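Local coordinates for protein leukotriene A-4 hydrolase (Saccharomyces cerevisiae, PDB 2XQ0) that preferentially cleaves di- and tripeptides as a zinc-dependent M1-family aminopeptidase and also has low epoxide hydrolase activity in vitro, at residues Lys136-Glu147 with Asn267-Glu277; Pro176-Ile184 with Met276-Ala284. All coordinates share one frame; numbering follows the deposited sequence.

Interaction 1: Lys136-Glu147 with Asn267-Glu277; sequences KGGKPYVFSQLE and NVDSYPYGGME. With BES (2-(3-amino-2-hydroxy-4-phenyl-butyrylamino)-4-methyl-pentanoic acid), chain B.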
loop_
_atom_site.group_PDB
_atom_site.type_symbol
_atom_site.label_atom_id
_atom_site.label_comp_id
_atom_site.label_asym_id
_atom_site.label_seq_id
_atom_site.Cartn_x
_atom_site.Cartn_y
_atom_site.Cartn_z
ATOM N N LYS A 136 -3.349 -16.256 -16.757
ATOM C CA LYS A 136 -4.157 -16.063 -17.951
ATOM C C LYS A 136 -3.351 -16.408 -19.196
ATOM O O LYS A 136 -3.879 -16.970 -20.152
ATOM C CB LYS A 136 -4.634 -14.613 -18.041
ATOM C CG LYS A 136 -5.371 -14.104 -16.811
ATOM C CD LYS A 136 -6.728 -14.763 -16.657
ATOM C CE LYS A 136 -7.610 -13.981 -15.695
ATOM N NZ LYS A 136 -7.872 -12.598 -16.186
ATOM N N GLY A 137 -2.065 -16.072 -19.170
ATOM C CA GLY A 137 -1.213 -16.159 -20.342
ATOM C C GLY A 137 -0.464 -17.459 -20.560
ATOM O O GLY A 137 0.271 -17.582 -21.537
ATOM N N GLY A 138 -0.619 -18.423 -19.658
ATOM C CA GLY A 138 -0.114 -19.769 -19.908
ATOM C C GLY A 138 1.281 -20.138 -19.417
ATOM O O GLY A 138 1.719 -21.275 -19.595
ATOM N N LYS A 139 1.988 -19.200 -18.796
ATOM C CA LYS A 139 3.319 -19.504 -18.269
ATOM C C LYS A 139 3.386 -19.223 -16.765
ATOM O O LYS A 139 2.518 -18.537 -16.231
ATOM C CB LYS A 139 4.390 -18.717 -19.030
ATOM C CG LYS A 139 4.495 -19.088 -20.510
ATOM C CD LYS A 139 5.630 -18.327 -21.184
ATOM C CE LYS A 139 5.562 -18.421 -22.701
ATOM N NZ LYS A 139 6.578 -17.539 -23.349
ATOM N N PRO A 140 4.400 -19.780 -16.075
ATOM C CA PRO A 140 4.521 -19.573 -14.630
ATOM C C PRO A 140 4.968 -18.151 -14.309
ATOM O O PRO A 140 5.424 -17.432 -15.186
ATOM C CB PRO A 140 5.616 -20.570 -14.221
ATOM C CG PRO A 140 6.446 -20.708 -15.435
ATOM C CD PRO A 140 5.485 -20.630 -16.595
ATOM N N TYR A 141 4.879 -17.768 -13.041
ATOM C CA TYR A 141 5.067 -16.376 -12.661
ATOM C C TYR A 141 5.368 -16.335 -11.186
ATOM O O TYR A 141 4.891 -17.178 -10.424
ATOM C CB TYR A 141 3.771 -15.607 -12.939
ATOM C CG TYR A 141 3.839 -14.084 -12.889
ATOM C CD1 TYR A 141 3.771 -13.401 -11.678
ATOM C CD2 TYR A 141 3.897 -13.335 -14.059
ATOM C CE1 TYR A 141 3.783 -12.020 -11.628
ATOM C CE2 TYR A 141 3.913 -11.959 -14.024
ATOM C CZ TYR A 141 3.861 -11.303 -12.804
ATOM O OH TYR A 141 3.884 -9.929 -12.767
ATOM N N VAL A 142 6.169 -15.362 -10.775
ATOM C CA VAL A 142 6.422 -15.164 -9.363
ATOM C C VAL A 142 6.602 -13.672 -9.125
ATOM O O VAL A 142 7.093 -12.955 -9.998
ATOM C CB VAL A 142 7.677 -15.918 -8.926
ATOM C CG1 VAL A 142 8.874 -15.437 -9.756
ATOM C CG2 VAL A 142 7.942 -15.773 -7.413
ATOM N N PHE A 143 6.179 -13.197 -7.961
ATOM C CA PHE A 143 6.430 -11.795 -7.594
ATOM C C PHE A 143 6.595 -11.701 -6.098
ATOM O O PHE A 143 6.092 -12.551 -5.365
ATOM C CB PHE A 143 5.302 -10.877 -8.078
ATOM C CG PHE A 143 3.983 -11.112 -7.392
ATOM C CD1 PHE A 143 3.663 -10.444 -6.218
ATOM C CD2 PHE A 143 3.068 -12.005 -7.916
ATOM C CE1 PHE A 143 2.442 -10.679 -5.593
ATOM C CE2 PHE A 143 1.853 -12.224 -7.312
ATOM C CZ PHE A 143 1.540 -11.571 -6.151
ATOM N N SER A 144 7.288 -10.662 -5.652
ATOM C CA SER A 144 7.508 -10.418 -4.228
ATOM C C SER A 144 6.637 -9.299 -3.678
ATOM O O SER A 144 6.055 -8.495 -4.419
ATOM C CB SER A 144 8.972 -10.040 -4.008
ATOM O OG SER A 144 9.208 -8.776 -4.600
ATOM N N GLN A 145 6.546 -9.257 -2.357
ATOM C CA GLN A 145 5.938 -8.149 -1.639
ATOM C C GLN A 145 6.613 -8.186 -0.268
ATOM O O GLN A 145 6.387 -9.117 0.508
ATOM C CB GLN A 145 4.427 -8.349 -1.500
ATOM C CG GLN A 145 3.790 -7.485 -0.412
ATOM C CD GLN A 145 3.972 -6.006 -0.681
ATOM O OE1 GLN A 145 3.632 -5.520 -1.760
ATOM N NE2 GLN A 145 4.524 -5.286 0.291
ATOM N N LEU A 146 7.475 -7.212 0.004
ATOM C CA LEU A 146 8.352 -7.283 1.177
ATOM C C LEU A 146 7.896 -6.441 2.368
ATOM O O LEU A 146 8.285 -6.692 3.524
ATOM C CB LEU A 146 9.799 -6.930 0.798
ATOM C CG LEU A 146 10.387 -7.725 -0.365
ATOM C CD1 LEU A 146 11.899 -7.494 -0.471
ATOM C CD2 LEU A 146 10.067 -9.204 -0.226
ATOM N N GLU A 147 7.066 -5.445 2.114
ATOM C CA GLU A 147 6.656 -4.565 3.218
ATOM C C GLU A 147 5.687 -5.315 4.125
ATOM O O GLU A 147 4.797 -5.989 3.623
ATOM C CB GLU A 147 5.989 -3.298 2.675
ATOM C CG GLU A 147 5.902 -2.143 3.690
ATOM C CD GLU A 147 5.366 -0.873 3.033
ATOM O OE1 GLU A 147 5.137 -0.917 1.816
ATOM O OE2 GLU A 147 5.169 0.143 3.718
ATOM N N ASN A 267 0.421 -6.359 -12.333
ATOM C CA ASN A 267 0.636 -7.727 -11.892
ATOM C C ASN A 267 -0.469 -8.695 -12.287
ATOM O O ASN A 267 -1.488 -8.295 -12.864
ATOM C CB ASN A 267 0.824 -7.750 -10.378
ATOM C CG ASN A 267 2.251 -8.030 -9.976
ATOM O OD1 ASN A 267 2.922 -8.869 -10.569
ATOM N ND2 ASN A 267 2.719 -7.335 -8.952
ATOM N N VAL A 268 -0.256 -9.966 -11.954
ATOM C CA VAL A 268 -1.254 -11.018 -12.143
ATOM C C VAL A 268 -2.477 -10.754 -11.269
ATOM O O VAL A 268 -2.413 -9.998 -10.301
ATOM C CB VAL A 268 -0.665 -12.430 -11.832
ATOM C CG1 VAL A 268 0.422 -12.786 -12.837
ATOM C CG2 VAL A 268 -0.111 -12.483 -10.416
ATOM N N ASP A 269 -3.590 -11.397 -11.593
ATOM C CA ASP A 269 -4.842 -11.109 -10.896
ATOM C C ASP A 269 -4.838 -11.437 -9.392
ATOM O O ASP A 269 -5.603 -10.845 -8.635
ATOM C CB ASP A 269 -6.031 -11.746 -11.637
ATOM C CG ASP A 269 -6.015 -11.436 -13.134
ATOM O OD1 ASP A 269 -6.596 -10.411 -13.553
ATOM O OD2 ASP A 269 -5.406 -12.218 -13.899
ATOM N N SER A 270 -3.950 -12.332 -8.953
ATOM C CA SER A 270 -3.842 -12.663 -7.523
ATOM C C SER A 270 -3.179 -11.583 -6.662
ATOM O O SER A 270 -3.128 -11.690 -5.430
ATOM C CB SER A 270 -3.085 -13.981 -7.329
ATOM O OG SER A 270 -1.755 -13.889 -7.812
ATOM N N TYR A 271 -2.670 -10.537 -7.299
ATOM C CA TYR A 271 -1.993 -9.490 -6.557
ATOM C C TYR A 271 -2.916 -8.875 -5.485
ATOM O O TYR A 271 -4.026 -8.442 -5.791
ATOM C CB TYR A 271 -1.447 -8.429 -7.512
ATOM C CG TYR A 271 -0.521 -7.462 -6.823
ATOM C CD1 TYR A 271 0.744 -7.859 -6.419
ATOM C CD2 TYR A 271 -0.911 -6.153 -6.582
ATOM C CE1 TYR A 271 1.594 -6.983 -5.783
ATOM C CE2 TYR A 271 -0.074 -5.271 -5.940
ATOM C CZ TYR A 271 1.176 -5.692 -5.543
ATOM O OH TYR A 271 2.006 -4.812 -4.913
ATOM N N PRO A 272 -2.454 -8.829 -4.223
ATOM C CA PRO A 272 -3.334 -8.520 -3.085
ATOM C C PRO A 272 -3.427 -7.046 -2.672
ATOM O O PRO A 272 -4.312 -6.706 -1.886
ATOM C CB PRO A 272 -2.706 -9.333 -1.948
ATOM C CG PRO A 272 -1.234 -9.315 -2.278
ATOM C CD PRO A 272 -1.109 -9.245 -3.782
ATOM N N TYR A 273 -2.536 -6.191 -3.159
ATOM C CA TYR A 273 -2.603 -4.777 -2.813
ATOM C C TYR A 273 -3.008 -3.982 -4.032
ATOM O O TYR A 273 -3.134 -4.541 -5.119
ATOM C CB TYR A 273 -1.270 -4.295 -2.233
ATOM C CG TYR A 273 -0.883 -5.066 -0.991
ATOM C CD1 TYR A 273 -1.293 -4.650 0.264
ATOM C CD2 TYR A 273 -0.140 -6.234 -1.081
ATOM C CE1 TYR A 273 -0.960 -5.366 1.398
ATOM C CE2 TYR A 273 0.196 -6.955 0.042
ATOM C CZ TYR A 273 -0.214 -6.520 1.281
ATOM O OH TYR A 273 0.125 -7.244 2.405
ATOM N N GLY A 274 -3.248 -2.689 -3.843
ATOM C CA GLY A 274 -3.629 -1.823 -4.942
ATOM C C GLY A 274 -2.339 -1.496 -5.670
ATOM O O GLY A 274 -2.295 -1.415 -6.891
ATOM N N GLY A 275 -1.264 -1.348 -4.905
ATOM C CA GLY A 275 0.021 -1.025 -5.494
ATOM C C GLY A 275 1.129 -1.123 -4.482
ATOM O O GLY A 275 0.855 -1.198 -3.289
ATOM N N MET A 276 2.378 -1.137 -4.952
ATOM C CA MET A 276 3.533 -1.151 -4.050
ATOM C C MET A 276 4.569 -0.307 -4.744
ATOM O O MET A 276 4.880 -0.546 -5.916
ATOM C CB MET A 276 4.073 -2.558 -3.831
ATOM C CG MET A 276 5.352 -2.609 -2.999
ATOM S SD MET A 276 5.191 -1.866 -1.342
ATOM C CE MET A 276 6.867 -1.301 -1.043
ATOM N N GLU A 277 5.096 0.662 -4.007
ATOM C CA GLU A 277 5.976 1.696 -4.538
ATOM C C GLU A 277 7.448 1.292 -4.659
ATOM O O GLU A 277 8.323 2.084 -4.326
ATOM C CB GLU A 277 5.880 2.916 -3.613
ATOM C CG GLU A 277 6.509 2.722 -2.194
ATOM C CD GLU A 277 5.524 2.212 -1.113
ATOM O OE1 GLU A 277 4.467 1.630 -1.451
ATOM O OE2 GLU A 277 5.818 2.394 0.093
HETATM N N2 BES B . 3.038 -0.205 0.038
HETATM C C1 BES B . 1.698 0.237 0.367
HETATM C C6 BES B . 0.812 -0.966 0.695
HETATM C C7 BES B . 1.328 -1.671 1.930
HETATM C C8 BES B . 1.669 -0.929 3.055
HETATM C C12 BES B . 1.480 -3.054 1.936
HETATM C C9 BES B . 2.150 -1.572 4.190
HETATM C C11 BES B . 1.964 -3.696 3.073
HETATM C C10 BES B . 2.298 -2.955 4.202
HETATM C C2 BES B . 1.084 1.044 -0.785
HETATM O O2 BES B . 1.848 2.188 -1.190
HETATM C C3 BES B . -0.269 1.484 -0.337
HETATM O O3 BES B . -0.413 2.367 0.513
HETATM N N1 BES B . -1.212 0.785 -0.955
HETATM C C4 BES B . -2.649 0.890 -0.809
HETATM C C13 BES B . -3.057 1.780 -1.977
HETATM C C14 BES B . -3.896 2.975 -1.546
HETATM C C15 BES B . -3.823 4.074 -2.601
HETATM C C16 BES B . -3.480 3.501 -0.175
HETATM C C5 BES B . -3.202 -0.489 -1.030
HETATM O O1 BES B . -4.297 -0.795 -0.507
HETATM O O4 BES B . -2.534 -1.290 -1.732
HETATM O O HOH W 1 -3.169 -13.580 -14.669
HETATM O O HOH W 2 4.789 -6.106 -4.248
HETATM O O HOH W 3 5.264 2.730 2.787
#

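Interaction 2: Pro176-Ile184 with Met276-Ala284; sequences PVVFSGIRI and MESPNMTFA. With BES (2-(3-amino-2-hydroxy-4-phenyl-butyrylamino)-4-methyl-pentanoic acid), chain B.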
loop_
_atom_site.group_PDB
_atom_site.type_symbol
_atom_site.label_atom_id
_atom_site.label_comp_id
_atom_site.label_asym_id
_atom_site.label_seq_id
_atom_site.Cartn_x
_atom_site.Cartn_y
_atom_site.Cartn_z
ATOM N N PRO A 176 11.437 -13.466 -18.505
ATOM C CA PRO A 176 11.721 -12.054 -18.194
ATOM C C PRO A 176 11.625 -11.685 -16.691
ATOM O O PRO A 176 10.815 -12.227 -15.940
ATOM C CB PRO A 176 10.668 -11.311 -19.020
ATOM C CG PRO A 176 10.510 -12.189 -20.275
ATOM C CD PRO A 176 10.655 -13.612 -19.756
ATOM N N VAL A 177 12.488 -10.776 -16.266
ATOM C CA VAL A 177 12.553 -10.348 -14.875
ATOM C C VAL A 177 12.463 -8.838 -14.843
ATOM O O VAL A 177 13.103 -8.155 -15.650
ATOM C CB VAL A 177 13.902 -10.735 -14.199
ATOM C CG1 VAL A 177 14.029 -10.108 -12.796
ATOM C CG2 VAL A 177 14.078 -12.240 -14.130
ATOM N N VAL A 178 11.666 -8.318 -13.923
ATOM C CA VAL A 178 11.778 -6.911 -13.574
ATOM C C VAL A 178 12.193 -6.790 -12.111
ATOM O O VAL A 178 11.965 -7.703 -11.310
ATOM C CB VAL A 178 10.498 -6.131 -13.843
ATOM C CG1 VAL A 178 10.109 -6.253 -15.322
ATOM C CG2 VAL A 178 9.382 -6.626 -12.934
ATOM N N PHE A 179 12.828 -5.669 -11.789
ATOM C CA PHE A 179 13.464 -5.462 -10.502
ATOM C C PHE A 179 13.314 -3.987 -10.151
ATOM O O PHE A 179 13.162 -3.155 -11.039
ATOM C CB PHE A 179 14.948 -5.818 -10.592
ATOM C CG PHE A 179 15.723 -5.541 -9.329
ATOM C CD1 PHE A 179 15.710 -6.449 -8.280
ATOM C CD2 PHE A 179 16.487 -4.383 -9.205
ATOM C CE1 PHE A 179 16.415 -6.190 -7.095
ATOM C CE2 PHE A 179 17.193 -4.114 -8.045
ATOM C CZ PHE A 179 17.176 -5.020 -6.991
ATOM N N SER A 180 13.370 -3.677 -8.862
ATOM C CA SER A 180 13.303 -2.301 -8.388
ATOM C C SER A 180 14.632 -1.577 -8.588
ATOM O O SER A 180 15.304 -1.173 -7.619
ATOM C CB SER A 180 12.957 -2.304 -6.909
ATOM O OG SER A 180 13.871 -3.128 -6.199
ATOM N N GLY A 181 15.014 -1.419 -9.842
ATOM C CA GLY A 181 16.212 -0.695 -10.200
ATOM C C GLY A 181 16.245 -0.491 -11.700
ATOM O O GLY A 181 15.334 -0.898 -12.409
ATOM N N ILE A 182 17.306 0.142 -12.184
ATOM C CA ILE A 182 17.427 0.434 -13.601
ATOM C C ILE A 182 18.196 -0.691 -14.267
ATOM O O ILE A 182 19.264 -1.086 -13.821
ATOM C CB ILE A 182 18.102 1.795 -13.854
ATOM C CG1 ILE A 182 17.229 2.912 -13.254
ATOM C CG2 ILE A 182 18.309 2.017 -15.354
ATOM C CD1 ILE A 182 17.768 4.306 -13.424
ATOM N N ARG A 183 17.605 -1.245 -15.309
ATOM C CA ARG A 183 18.214 -2.342 -16.035
ATOM C C ARG A 183 19.514 -1.902 -16.676
ATOM O O ARG A 183 19.600 -0.806 -17.230
ATOM C CB ARG A 183 17.239 -2.817 -17.104
ATOM C CG ARG A 183 17.743 -3.952 -17.938
ATOM C CD ARG A 183 17.541 -5.280 -17.250
ATOM N NE ARG A 183 17.996 -6.341 -18.135
ATOM C CZ ARG A 183 17.258 -6.853 -19.116
ATOM N NH1 ARG A 183 16.024 -6.425 -19.303
ATOM N NH2 ARG A 183 17.752 -7.807 -19.892
ATOM N N ILE A 184 20.537 -2.742 -16.572
ATOM C CA ILE A 184 21.761 -2.568 -17.341
ATOM C C ILE A 184 21.556 -3.311 -18.656
ATOM O O ILE A 184 21.531 -4.538 -18.685
ATOM C CB ILE A 184 22.969 -3.111 -16.583
ATOM C CG1 ILE A 184 23.173 -2.296 -15.307
ATOM C CG2 ILE A 184 24.211 -3.061 -17.459
ATOM C CD1 ILE A 184 24.124 -2.920 -14.320
ATOM N N MET A 276 2.378 -1.137 -4.952
ATOM C CA MET A 276 3.533 -1.151 -4.050
ATOM C C MET A 276 4.569 -0.307 -4.744
ATOM O O MET A 276 4.880 -0.546 -5.916
ATOM C CB MET A 276 4.073 -2.558 -3.831
ATOM C CG MET A 276 5.352 -2.609 -2.999
ATOM S SD MET A 276 5.191 -1.866 -1.342
ATOM C CE MET A 276 6.867 -1.301 -1.043
ATOM N N GLU A 277 5.096 0.662 -4.007
ATOM C CA GLU A 277 5.976 1.696 -4.538
ATOM C C GLU A 277 7.448 1.292 -4.659
ATOM O O GLU A 277 8.323 2.084 -4.326
ATOM C CB GLU A 277 5.880 2.916 -3.613
ATOM C CG GLU A 277 6.509 2.722 -2.194
ATOM C CD GLU A 277 5.524 2.212 -1.113
ATOM O OE1 GLU A 277 4.467 1.630 -1.451
ATOM O OE2 GLU A 277 5.818 2.394 0.093
ATOM N N SER A 278 7.750 0.085 -5.135
ATOM C CA SER A 278 9.144 -0.270 -5.357
ATOM C C SER A 278 9.753 0.726 -6.303
ATOM O O SER A 278 9.188 0.988 -7.360
ATOM C CB SER A 278 9.282 -1.660 -5.965
ATOM O OG SER A 278 8.938 -2.632 -5.014
ATOM N N PRO A 279 10.909 1.294 -5.930
ATOM C CA PRO A 279 11.608 2.272 -6.778
ATOM C C PRO A 279 11.912 1.766 -8.170
ATOM O O PRO A 279 12.488 0.693 -8.329
ATOM C CB PRO A 279 12.921 2.518 -6.029
ATOM C CG PRO A 279 12.627 2.174 -4.633
ATOM C CD PRO A 279 11.616 1.064 -4.659
ATOM N N ASN A 280 11.548 2.558 -9.168
ATOM C CA ASN A 280 11.729 2.209 -10.571
ATOM C C ASN A 280 10.839 1.072 -11.067
ATOM O O ASN A 280 10.934 0.678 -12.232
ATOM C CB ASN A 280 13.195 1.912 -10.905
ATOM C CG ASN A 280 14.096 3.129 -10.739
ATOM O OD1 ASN A 280 15.032 3.127 -9.939
ATOM N ND2 ASN A 280 13.820 4.168 -11.499
ATOM N N MET A 281 9.960 0.550 -10.212
ATOM C CA MET A 281 9.004 -0.449 -10.692
ATOM C C MET A 281 7.824 -0.559 -9.752
ATOM O O MET A 281 7.778 -1.447 -8.927
ATOM C CB MET A 281 9.664 -1.830 -10.864
ATOM C CG MET A 281 8.837 -2.865 -11.654
ATOM S SD MET A 281 8.316 -2.358 -13.322
ATOM C CE MET A 281 9.931 -2.149 -14.097
ATOM N N THR A 282 6.877 0.353 -9.885
ATOM C CA THR A 282 5.638 0.285 -9.121
ATOM C C THR A 282 4.908 -1.016 -9.455
ATOM O O THR A 282 4.757 -1.362 -10.621
ATOM C CB THR A 282 4.757 1.514 -9.482
ATOM O OG1 THR A 282 5.302 2.668 -8.833
ATOM C CG2 THR A 282 3.312 1.316 -9.016
ATOM N N PHE A 283 4.465 -1.746 -8.436
ATOM C CA PHE A 283 3.678 -2.947 -8.645
ATOM C C PHE A 283 2.236 -2.509 -8.565
ATOM O O PHE A 283 1.851 -1.813 -7.632
ATOM C CB PHE A 283 3.953 -4.000 -7.571
ATOM C CG PHE A 283 5.208 -4.789 -7.781
ATOM C CD1 PHE A 283 6.321 -4.224 -8.382
ATOM C CD2 PHE A 283 5.283 -6.107 -7.346
ATOM C CE1 PHE A 283 7.484 -4.960 -8.569
ATOM C CE2 PHE A 283 6.441 -6.849 -7.526
ATOM C CZ PHE A 283 7.544 -6.275 -8.142
ATOM N N ALA A 284 1.436 -2.881 -9.560
ATOM C CA ALA A 284 0.041 -2.450 -9.593
ATOM C C ALA A 284 -0.942 -3.610 -9.803
ATOM O O ALA A 284 -0.614 -4.591 -10.471
ATOM C CB ALA A 284 -0.147 -1.383 -10.669
HETATM N N2 BES B . 3.038 -0.205 0.038
HETATM C C1 BES B . 1.698 0.237 0.367
HETATM C C6 BES B . 0.812 -0.966 0.695
HETATM C C7 BES B . 1.328 -1.671 1.930
HETATM C C8 BES B . 1.669 -0.929 3.055
HETATM C C12 BES B . 1.480 -3.054 1.936
HETATM C C9 BES B . 2.150 -1.572 4.190
HETATM C C11 BES B . 1.964 -3.696 3.073
HETATM C C10 BES B . 2.298 -2.955 4.202
HETATM C C2 BES B . 1.084 1.044 -0.785
HETATM O O2 BES B . 1.848 2.188 -1.190
HETATM C C3 BES B . -0.269 1.484 -0.337
HETATM O O3 BES B . -0.413 2.367 0.513
HETATM N N1 BES B . -1.212 0.785 -0.955
HETATM C C4 BES B . -2.649 0.890 -0.809
HETATM C C13 BES B . -3.057 1.780 -1.977
HETATM C C14 BES B . -3.896 2.975 -1.546
HETATM C C15 BES B . -3.823 4.074 -2.601
HETATM C C16 BES B . -3.480 3.501 -0.175
HETATM C C5 BES B . -3.202 -0.489 -1.030
HETATM O O1 BES B . -4.297 -0.795 -0.507
HETATM O O4 BES B . -2.534 -1.290 -1.732
#

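Interaction 1: Lys136-Glu147 with Asn267-Glu277
Tyr141 OH donates to Asn267 OD1 at 2.6 Å, with the donor tilted 21° from the carbonyl plane, and the same phenol ring lies flat against Val268. Val268 CG1 stands 3.4 Å from the centroid of the Tyr141 ring, nearly on its normal, a CH-pi contact that, with the hydroxyl bond, would hold the ring in this turn. A phenylalanine in place of Tyr141 would probably keep this face but leave Asn267 OD1 without its donor and its amide freer to turn. The bestatin amine N2 donates to Glu147 OE1 and to Glu277 OE1, 2.8 Å each. Glu147 OE1 and Glu277 OE2 are like charges 3.8 Å apart, and an amine carrying a positive charge would probably ease that repulsion. Gly274 N binds the inhibitor's carboxylate O4 at 2.6 Å. At the other end, poorly ordered Lys136 makes a weak salt bridge from NZ to Asp269 OD2 (3.4 Å); Asp269 OD1 also pairs with Arg231. Packing fills the middle: with CG between backbone N and carbonyl carbon (chi1 67°), the Phe143 ring is carried toward Tyr271, and its CE1 comes 3.4 Å from Tyr271 CD1, the planes 58° apart. Bestatin C12 lies over a face of Tyr273. Strand 141-144 thus meets the loop leading into the Gly-Gly-Met-Glu exopeptidase motif of M1 aminopeptidases, where Glu147 and Glu277 hold bestatin's amine and probably a substrate's amino end.

Interaction 2: Pro176-Ile184 with Met276-Ala284
Val178 and Met281 meet at about a right angle, and theirs is the apolar side-chain contact of this interface. Met281 CG lies anti to its own backbone N (chi1 -167°), and the bends at chi2 and chi3 lay the thioether along one side of the valine: Val178 CG2 is 4.0 Å from Met281 CG, while Met281 CE comes equally near Val178 CB. Leu265 of strand 264-266 touches both residues, so the pair continues into the neighbouring sheet. Beside it, Met281 CB packs 3.7 Å from Phe179 O, a side-chain carbon set against backbone.

The next layer is turn against turn. Ser180 is the centre of an inverse gamma turn, closed by a weak hydrogen bond from Gly181 N to Phe179 O, and it faces the type II beta turn from Ser278 to Met281, which Met281 N closes on Ser278 O. Ser180 and Ser278 meet through their CB atoms, 3.8 Å apart. Their hydroxyls serve other partners, Ser180 OG with Gly208 N and Ser278 OG with Leu206 O. Pro279 O sits against the gamma turn, 3.3 Å from Ser180 CB. In the fold this joins the end of strand 177-179, on the N-terminal side of the M1 enzyme, to the loop that follows the exopeptidase motif of the catalytic domain and leads into strand 282-284.

Asn280 and Ile182 approach at a slant, Ile182 CG1 lying 4.0 Å from Asn280 OD1. Asn280 CB rests 3.8 Å from Gly181 O. The amide of Asn280 is held from elsewhere: ND2 bonds to Trp259 O and OD1 to Gln198 NE2. Gln198 NE2 also bonds Ser180 O, and so reaches both turns at once.

Overall arrangement
The centres of interactions 1 and 2 lie about 12 Å apart, and their segments alternate along the chain: 136-147, 176-184, 267-277, 276-284. Both first segments carry strands of one antiparallel four-stranded sheet, 141-144 and 177-179, separated there by strand 209-211. Both second segments belong to the mixed five-stranded sheet of the catalytic domain, where strands 275-276 and 282-284 are neighbours; Met276 and Glu277 are common to the two contacts. Phe283 packs on Asn267 and Tyr271, and Asn267 N probably bonds to Ala284 O, so the two contacts touch directly. Interaction 1 forms part of the inhibitor pocket beside the zinc site, while interaction 2 joins the chain just beyond it to the N-terminal part.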